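Local coordinates for protein C-domain type II peptide synthetase (Streptomyces globisporus, PDB 4ZNM) that belongs to a type II peptide synthetase as its condensation domain, with the two-lobed fold of the CoA-dependent acyltransferase clan, at residues 45-50 against 152-157; 61-66 against 98-103; 71-76 against 185-190. All blocks are in the same frame, centred on the assembly; numbering follows the deposited sequence.

Interaction 1 of 3, residues 45-50 against 152-157; sequences MYHIVG and VLIAHH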
# COMPACT_ATOMS: atom_id res chain seq x y z
N MSE A 45 11.40 1.40 -9.89
CA MSE A 45 11.32 0.89 -8.52
C MSE A 45 9.95 1.16 -7.88
O MSE A 45 9.71 0.80 -6.71
CB MSE A 45 12.44 1.48 -7.65
CG MSE A 45 13.84 1.13 -8.10
SE MSE A 45 14.15 -0.87 -8.08
CE MSE A 45 14.15 -1.12 -6.14
N TYR A 46 9.03 1.78 -8.61
CA TYR A 46 7.73 2.08 -8.00
C TYR A 46 6.81 0.90 -8.29
O TYR A 46 5.98 0.91 -9.20
CB TYR A 46 7.15 3.41 -8.51
CG TYR A 46 5.92 3.80 -7.79
CD1 TYR A 46 5.97 4.24 -6.47
CD2 TYR A 46 4.69 3.74 -8.41
CE1 TYR A 46 4.84 4.63 -5.79
CE2 TYR A 46 3.53 4.10 -7.72
CZ TYR A 46 3.63 4.55 -6.42
OH TYR A 46 2.49 4.90 -5.72
N HIS A 47 7.04 -0.17 -7.52
CA HIS A 47 6.32 -1.40 -7.71
C HIS A 47 5.76 -1.91 -6.39
O HIS A 47 6.00 -1.34 -5.33
CB HIS A 47 7.22 -2.48 -8.36
CG HIS A 47 8.57 -2.61 -7.74
ND1 HIS A 47 8.76 -2.79 -6.39
CD2 HIS A 47 9.81 -2.59 -8.30
CE1 HIS A 47 10.06 -2.88 -6.14
NE2 HIS A 47 10.71 -2.78 -7.29
N ILE A 48 4.95 -2.95 -6.49
CA ILE A 48 4.36 -3.57 -5.32
C ILE A 48 4.64 -5.07 -5.46
O ILE A 48 4.52 -5.62 -6.56
CB ILE A 48 2.84 -3.25 -5.21
CG1 ILE A 48 2.20 -3.95 -4.02
CG2 ILE A 48 2.11 -3.67 -6.49
CD1 ILE A 48 0.71 -3.47 -3.77
N VAL A 49 5.04 -5.72 -4.36
CA VAL A 49 5.41 -7.14 -4.41
C VAL A 49 4.56 -7.87 -3.41
O VAL A 49 4.18 -7.32 -2.40
CB VAL A 49 6.90 -7.39 -4.08
CG1 VAL A 49 7.78 -6.59 -4.99
CG2 VAL A 49 7.17 -7.03 -2.61
N GLY A 50 4.28 -9.13 -3.69
CA GLY A 50 3.59 -9.98 -2.74
C GLY A 50 4.07 -11.40 -2.91
O GLY A 50 4.62 -11.79 -3.97
N VAL A 152 6.29 -15.42 -5.84
CA VAL A 152 6.42 -13.97 -5.70
C VAL A 152 5.93 -13.25 -6.94
O VAL A 152 6.39 -13.52 -8.05
CB VAL A 152 7.86 -13.52 -5.43
CG1 VAL A 152 7.94 -11.99 -5.24
CG2 VAL A 152 8.43 -14.25 -4.21
N LEU A 153 4.99 -12.35 -6.75
CA LEU A 153 4.57 -11.47 -7.82
C LEU A 153 5.05 -10.03 -7.60
O LEU A 153 5.08 -9.50 -6.47
CB LEU A 153 3.06 -11.50 -7.94
CG LEU A 153 2.42 -12.89 -8.09
CD1 LEU A 153 0.90 -12.71 -8.27
CD2 LEU A 153 3.06 -13.65 -9.27
N ILE A 154 5.39 -9.40 -8.70
CA ILE A 154 5.75 -8.00 -8.68
C ILE A 154 5.06 -7.29 -9.82
O ILE A 154 5.00 -7.78 -10.94
CB ILE A 154 7.25 -7.82 -8.76
CG1 ILE A 154 7.60 -6.34 -8.72
CG2 ILE A 154 7.79 -8.51 -9.98
CD1 ILE A 154 9.09 -6.09 -8.59
N ALA A 155 4.52 -6.12 -9.51
CA ALA A 155 3.76 -5.35 -10.46
C ALA A 155 4.05 -3.88 -10.26
O ALA A 155 4.29 -3.43 -9.13
CB ALA A 155 2.28 -5.61 -10.28
N HIS A 156 3.99 -3.12 -11.34
CA HIS A 156 4.21 -1.71 -11.22
C HIS A 156 3.04 -1.10 -10.46
O HIS A 156 1.87 -1.43 -10.67
CB HIS A 156 4.38 -1.04 -12.58
CG HIS A 156 5.14 0.24 -12.48
ND1 HIS A 156 4.55 1.45 -12.18
CD2 HIS A 156 6.47 0.48 -12.54
CE1 HIS A 156 5.48 2.38 -12.10
NE2 HIS A 156 6.66 1.82 -12.32
N HIS A 157 3.37 -0.20 -9.55
CA HIS A 157 2.40 0.29 -8.58
C HIS A 157 1.50 1.39 -9.16
O HIS A 157 0.53 1.83 -8.50
CB HIS A 157 3.19 0.72 -7.34
CG HIS A 157 2.37 0.91 -6.10
ND1 HIS A 157 1.05 0.50 -5.98
CD2 HIS A 157 2.69 1.47 -4.91
CE1 HIS A 157 0.61 0.81 -4.77
NE2 HIS A 157 1.58 1.40 -4.11
O HOH W 1 0.26 3.78 -6.59

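Interaction 2 of 3, residues 61-66 against 98-103; sequences ETLREA and AALEVR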
# COMPACT_ATOMS: atom_id res chain seq x y z
N GLU A 61 4.85 -25.11 -16.54
CA GLU A 61 4.47 -24.63 -17.87
C GLU A 61 3.04 -24.12 -17.88
O GLU A 61 2.73 -23.15 -18.57
CB GLU A 61 4.63 -25.75 -18.90
CG GLU A 61 4.14 -25.38 -20.29
CD GLU A 61 4.39 -26.48 -21.30
OE1 GLU A 61 3.78 -26.43 -22.39
OE2 GLU A 61 5.18 -27.40 -21.01
N THR A 62 2.15 -24.78 -17.14
CA THR A 62 0.76 -24.36 -17.09
C THR A 62 0.61 -23.11 -16.25
O THR A 62 -0.21 -22.26 -16.55
CB THR A 62 -0.14 -25.49 -16.55
OG1 THR A 62 0.03 -26.64 -17.36
CG2 THR A 62 -1.66 -25.11 -16.59
N LEU A 63 1.43 -22.97 -15.21
CA LEU A 63 1.39 -21.78 -14.39
C LEU A 63 1.84 -20.57 -15.21
O LEU A 63 1.27 -19.49 -15.07
CB LEU A 63 2.25 -21.92 -13.13
CG LEU A 63 2.17 -20.73 -12.19
CD1 LEU A 63 0.79 -20.62 -11.54
CD2 LEU A 63 3.22 -20.86 -11.10
N ARG A 64 2.81 -20.78 -16.10
CA ARG A 64 3.30 -19.71 -16.94
C ARG A 64 2.22 -19.27 -17.92
O ARG A 64 1.98 -18.07 -18.12
CB ARG A 64 4.54 -20.15 -17.68
CG ARG A 64 5.07 -19.12 -18.63
CD ARG A 64 6.44 -19.55 -19.13
NE ARG A 64 6.36 -20.65 -20.05
CZ ARG A 64 6.79 -21.90 -19.81
NH1 ARG A 64 6.63 -22.83 -20.74
NH2 ARG A 64 7.34 -22.24 -18.66
N GLU A 65 1.55 -20.24 -18.52
CA GLU A 65 0.42 -19.94 -19.40
C GLU A 65 -0.66 -19.16 -18.66
O GLU A 65 -1.22 -18.21 -19.20
CB GLU A 65 -0.18 -21.22 -19.97
CG GLU A 65 0.65 -21.91 -21.04
CD GLU A 65 0.14 -23.33 -21.38
OE1 GLU A 65 -0.64 -23.91 -20.58
OE2 GLU A 65 0.52 -23.85 -22.44
N ALA A 66 -0.96 -19.56 -17.42
CA ALA A 66 -1.96 -18.87 -16.63
C ALA A 66 -1.57 -17.41 -16.40
O ALA A 66 -2.42 -16.53 -16.35
CB ALA A 66 -2.17 -19.59 -15.30
N ALA A 98 4.18 -14.75 -22.33
CA ALA A 98 4.06 -15.31 -20.98
C ALA A 98 5.44 -15.70 -20.45
O ALA A 98 6.18 -16.37 -21.17
CB ALA A 98 3.16 -16.50 -21.00
N ALA A 99 5.77 -15.32 -19.22
CA ALA A 99 7.11 -15.55 -18.68
C ALA A 99 7.04 -15.97 -17.21
O ALA A 99 6.17 -15.52 -16.45
CB ALA A 99 7.98 -14.30 -18.82
N LEU A 100 7.90 -16.92 -16.83
CA LEU A 100 7.96 -17.31 -15.42
C LEU A 100 9.37 -17.70 -15.11
O LEU A 100 10.00 -18.45 -15.87
CB LEU A 100 7.00 -18.45 -15.11
CG LEU A 100 7.11 -19.06 -13.71
CD1 LEU A 100 6.73 -18.08 -12.61
CD2 LEU A 100 6.25 -20.35 -13.64
N GLU A 101 9.91 -17.14 -14.03
CA GLU A 101 11.21 -17.56 -13.55
C GLU A 101 11.01 -18.56 -12.39
O GLU A 101 10.18 -18.32 -11.52
CB GLU A 101 12.05 -16.38 -13.08
CG GLU A 101 13.40 -16.84 -12.50
CD GLU A 101 14.22 -15.67 -11.93
OE1 GLU A 101 13.75 -14.51 -12.01
OE2 GLU A 101 15.34 -15.93 -11.40
N VAL A 102 11.77 -19.66 -12.40
CA VAL A 102 11.70 -20.65 -11.33
C VAL A 102 13.07 -20.83 -10.70
O VAL A 102 14.08 -20.87 -11.40
CB VAL A 102 11.16 -22.01 -11.83
CG1 VAL A 102 10.94 -22.96 -10.65
CG2 VAL A 102 9.85 -21.84 -12.57
N ARG A 103 13.10 -20.98 -9.38
CA ARG A 103 14.33 -21.25 -8.68
C ARG A 103 14.13 -22.43 -7.76
O ARG A 103 13.05 -22.61 -7.16
CB ARG A 103 14.77 -20.08 -7.86
CG ARG A 103 14.95 -18.85 -8.66
CD ARG A 103 15.53 -17.83 -7.80
NE ARG A 103 15.47 -16.56 -8.47
CZ ARG A 103 16.01 -15.46 -7.97
NH1 ARG A 103 16.69 -15.53 -6.82
NH2 ARG A 103 15.88 -14.33 -8.65
O HOH W 2 8.57 -21.13 -16.35

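Interaction 3 of 3, residues 71-76 against 185-190; sequences VVRHEA and PPLPEP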
# COMPACT_ATOMS: atom_id res chain seq x y z
N VAL A 71 -2.73 -11.55 -17.58
CA VAL A 71 -2.35 -10.29 -18.20
C VAL A 71 -3.33 -9.95 -19.33
O VAL A 71 -3.70 -8.79 -19.49
CB VAL A 71 -0.91 -10.33 -18.71
CG1 VAL A 71 -0.62 -9.10 -19.58
CG2 VAL A 71 0.07 -10.37 -17.51
N VAL A 72 -3.76 -10.96 -20.08
CA VAL A 72 -4.75 -10.73 -21.12
C VAL A 72 -6.04 -10.26 -20.45
O VAL A 72 -6.72 -9.38 -20.95
CB VAL A 72 -5.01 -11.94 -21.96
CG1 VAL A 72 -6.24 -11.74 -22.81
CG2 VAL A 72 -3.77 -12.29 -22.82
N ARG A 73 -6.36 -10.86 -19.31
CA ARG A 73 -7.60 -10.58 -18.59
C ARG A 73 -7.74 -9.14 -18.09
O ARG A 73 -8.84 -8.59 -18.09
CB ARG A 73 -7.69 -11.53 -17.40
CG ARG A 73 -8.84 -11.28 -16.45
CD ARG A 73 -8.98 -12.45 -15.49
NE ARG A 73 -9.96 -12.15 -14.46
CZ ARG A 73 -11.26 -12.43 -14.55
NH1 ARG A 73 -11.76 -13.07 -15.61
NH2 ARG A 73 -12.06 -12.09 -13.55
N HIS A 74 -6.64 -8.55 -17.65
CA HIS A 74 -6.66 -7.23 -16.99
C HIS A 74 -5.88 -6.19 -17.80
O HIS A 74 -4.64 -6.20 -17.84
CB HIS A 74 -6.07 -7.32 -15.59
CG HIS A 74 -6.88 -8.17 -14.66
ND1 HIS A 74 -8.14 -7.82 -14.23
CD2 HIS A 74 -6.61 -9.37 -14.08
CE1 HIS A 74 -8.63 -8.77 -13.45
NE2 HIS A 74 -7.71 -9.72 -13.34
N GLU A 75 -6.61 -5.27 -18.42
CA GLU A 75 -5.98 -4.20 -19.23
C GLU A 75 -4.96 -3.36 -18.46
O GLU A 75 -3.97 -2.93 -19.04
CB GLU A 75 -7.03 -3.25 -19.80
CG GLU A 75 -7.75 -3.84 -20.96
CD GLU A 75 -8.89 -2.98 -21.50
OE1 GLU A 75 -9.10 -1.83 -21.01
OE2 GLU A 75 -9.57 -3.49 -22.42
N ALA A 76 -5.21 -3.10 -17.18
CA ALA A 76 -4.26 -2.32 -16.41
C ALA A 76 -2.88 -2.95 -16.45
O ALA A 76 -1.89 -2.24 -16.34
CB ALA A 76 -4.72 -2.17 -14.97
N PRO A 185 -14.70 -22.52 -9.36
CA PRO A 185 -15.85 -21.76 -9.86
C PRO A 185 -15.45 -20.81 -10.97
O PRO A 185 -14.25 -20.48 -11.09
CB PRO A 185 -16.31 -20.99 -8.63
CG PRO A 185 -15.02 -20.72 -7.90
CD PRO A 185 -14.19 -21.97 -8.10
N PRO A 186 -16.42 -20.37 -11.79
CA PRO A 186 -16.07 -19.38 -12.81
C PRO A 186 -15.64 -18.07 -12.17
O PRO A 186 -16.11 -17.73 -11.08
CB PRO A 186 -17.38 -19.19 -13.58
CG PRO A 186 -18.45 -19.57 -12.61
CD PRO A 186 -17.85 -20.72 -11.82
N LEU A 187 -14.76 -17.35 -12.86
CA LEU A 187 -14.40 -16.01 -12.44
C LEU A 187 -15.47 -15.07 -12.95
O LEU A 187 -15.95 -15.25 -14.06
CB LEU A 187 -13.02 -15.60 -13.00
CG LEU A 187 -11.82 -16.41 -12.52
CD1 LEU A 187 -10.55 -15.93 -13.23
CD2 LEU A 187 -11.66 -16.29 -11.01
N PRO A 188 -15.83 -14.06 -12.15
CA PRO A 188 -16.72 -13.04 -12.71
C PRO A 188 -16.04 -12.23 -13.83
O PRO A 188 -14.82 -12.14 -13.87
CB PRO A 188 -17.04 -12.17 -11.49
CG PRO A 188 -15.87 -12.34 -10.57
CD PRO A 188 -15.44 -13.77 -10.76
N GLU A 189 -16.81 -11.67 -14.74
CA GLU A 189 -16.25 -10.81 -15.76
C GLU A 189 -15.76 -9.52 -15.08
O GLU A 189 -16.51 -8.89 -14.35
CB GLU A 189 -17.29 -10.52 -16.85
CG GLU A 189 -16.73 -9.91 -18.15
CD GLU A 189 -15.85 -10.88 -18.94
OE1 GLU A 189 -15.93 -12.12 -18.73
OE2 GLU A 189 -15.07 -10.39 -19.78
N PRO A 190 -14.49 -9.15 -15.27
CA PRO A 190 -14.08 -7.97 -14.52
C PRO A 190 -14.35 -6.68 -15.27
O PRO A 190 -14.35 -6.61 -16.49
CB PRO A 190 -12.57 -8.18 -14.34
CG PRO A 190 -12.17 -8.93 -15.58
CD PRO A 190 -13.37 -9.76 -16.00
O HOH W 3 -14.30 -14.39 -16.59

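Interaction 1 of 3, residues 45-50 against 152-157
Y46 lies against both H156 and H157 where strand 47-55 begins and the antiparallel strand 148-156 ends. Its CB lies 4.1 Å from H156 CE1, and that carbon sits at the edge of the Y46 ring, near its plane. CG stands anti to the backbone N (chi1 -173°), and H157 CB sits over one face of the ring: Y46 CD2 and CE2 lie against H157 CB, CE2 3.4 Å from it, CE1 and CZ lie nearer H157 CD2, and the rings form an offset stack with planes at 24°. At the tip, Y46 OH passes 3.5 Å from H157 CD2 and meets a water at 2.6 Å, which donates to H157 O. The two histidines open the HHxxxD signature of condensation domains, here HHTAAD. H157 N donates to Y46 O, and this oxygen sits 3.2 Å above the centre of the H156 ring, whose ND1 and NE2 bond to T158 and G43. H157 ND1 bonds to A160 O. I48 pairs with A155 and G50 with L153 through two backbone bonds each. On the face bearing V49 and I154, the side chains run side by side, while I154 CD1 makes a CH-pi contact over the H47 ring, 3.7 Å from its centroid.

Interaction 2 of 3, residues 61-66 against 98-103
R64 and L100 meet CB to CB at 3.9 Å, at the point where the backbones of helix 60-73 and the chain leading into strand 101-104 come nearest. Van der Waals contacts spread from there. R64 CG is anti to the backbone N (chi1 177°), and the methylenes CG and CD pass the backbone of A98, A99 and L100, with R64 CD 3.8 Å from L100 N. A98 CB packs from the helix's C-terminal side, 3.5 Å from R64 O and a little farther from R64 CG. Next to R64 on the helix, L63 crosses the L100 side chain at about a right angle in an apolar contact, L63 CD2 4.0 Å from L100 CD2.

The polar link is indirect. The R64 chain bends at chi3 (73°), and NH2 donates to a water at 2.8 Å that lies in the guanidinium plane; the water in turn donates to L100 O. Within 98-103, R103 NE forms a salt bridge to E101 OE2 at 3.0 Å, approaching from above the carboxylate plane, and R103 also pairs with E123.

The contact lies at the surface of the condensation-domain fold. L63 also touches Y176 of helix 162-180, and L100 rests on A139. Residues A98 to L100 lie against helix 60-73 and lead into strand 101-104, the outermost on this side of the sheet, which bonds to strand 137-143.

Interaction 3 of 3, residues 71-76 against 185-190
R73, in the last turn of helix 60-73, pushes its guanidinium between L187 and P190 of the proline-rich loop 185-190. This loop joins helices 162-180 and 193-203 of the condensation-domain fold, and its backbone keeps polyproline II-like torsions throughout, an extended course that leaves L187 and P190 pointing toward the arginine.

The R73 side chain is extended from CG to NE, with CG anti to the backbone N (chi1 173°). CZ then turns off that line (chi4 91°), and the flat group is gripped on both faces: L187 CD1 stands 3.8 Å above its centre, while P190 CD lies 3.4 Å from the plane on the opposite face, toward the rim. L187 CB also approaches R73 NH2. P188 O lies at the guanidinium edge and takes a hydrogen bond from R73 NH2 at 2.8 Å, almost straight at 162° and nearly along the C=O axis. The rotation of the guanidinium is thus fixed by two apolar covers and an in-plane acceptor, with a further hold at NE, which pairs with D171 of helix 162-180.

H74, the first residue to leave the helix, sends NE2 to the same D171 carboxylate oxygen. One face of its ring rests on R73 CG, and its CE1 comes within 4.1 Å of P190 CB. On the other nitrogen of the fork, R73 NH1 donates to a water at 3.0 Å, which donates in turn to L187 O, 3.1 Å away.

From the N terminus, strand 47-55 supplies the first half of interaction 1, and helix 60-73, next in the chain, supplies those of interactions 2 and 3. Interaction 2 closes first, when 98-103 returns to the helix, and is nested inside the larger loop that interaction 1 closes at 152-157. Interaction 3 closes last, at 185-190, so its loop crosses both others. Interaction 1 pairs two central strands of the six-stranded sheet, interaction 2 packs helix 60-73 against the chain leading into that sheet's edge strand 101-104, and interaction 3 ties the helix's C-terminal end to the loop after helix 162-180. Their centres lie about 17 to 19 Å apart, and none touches another.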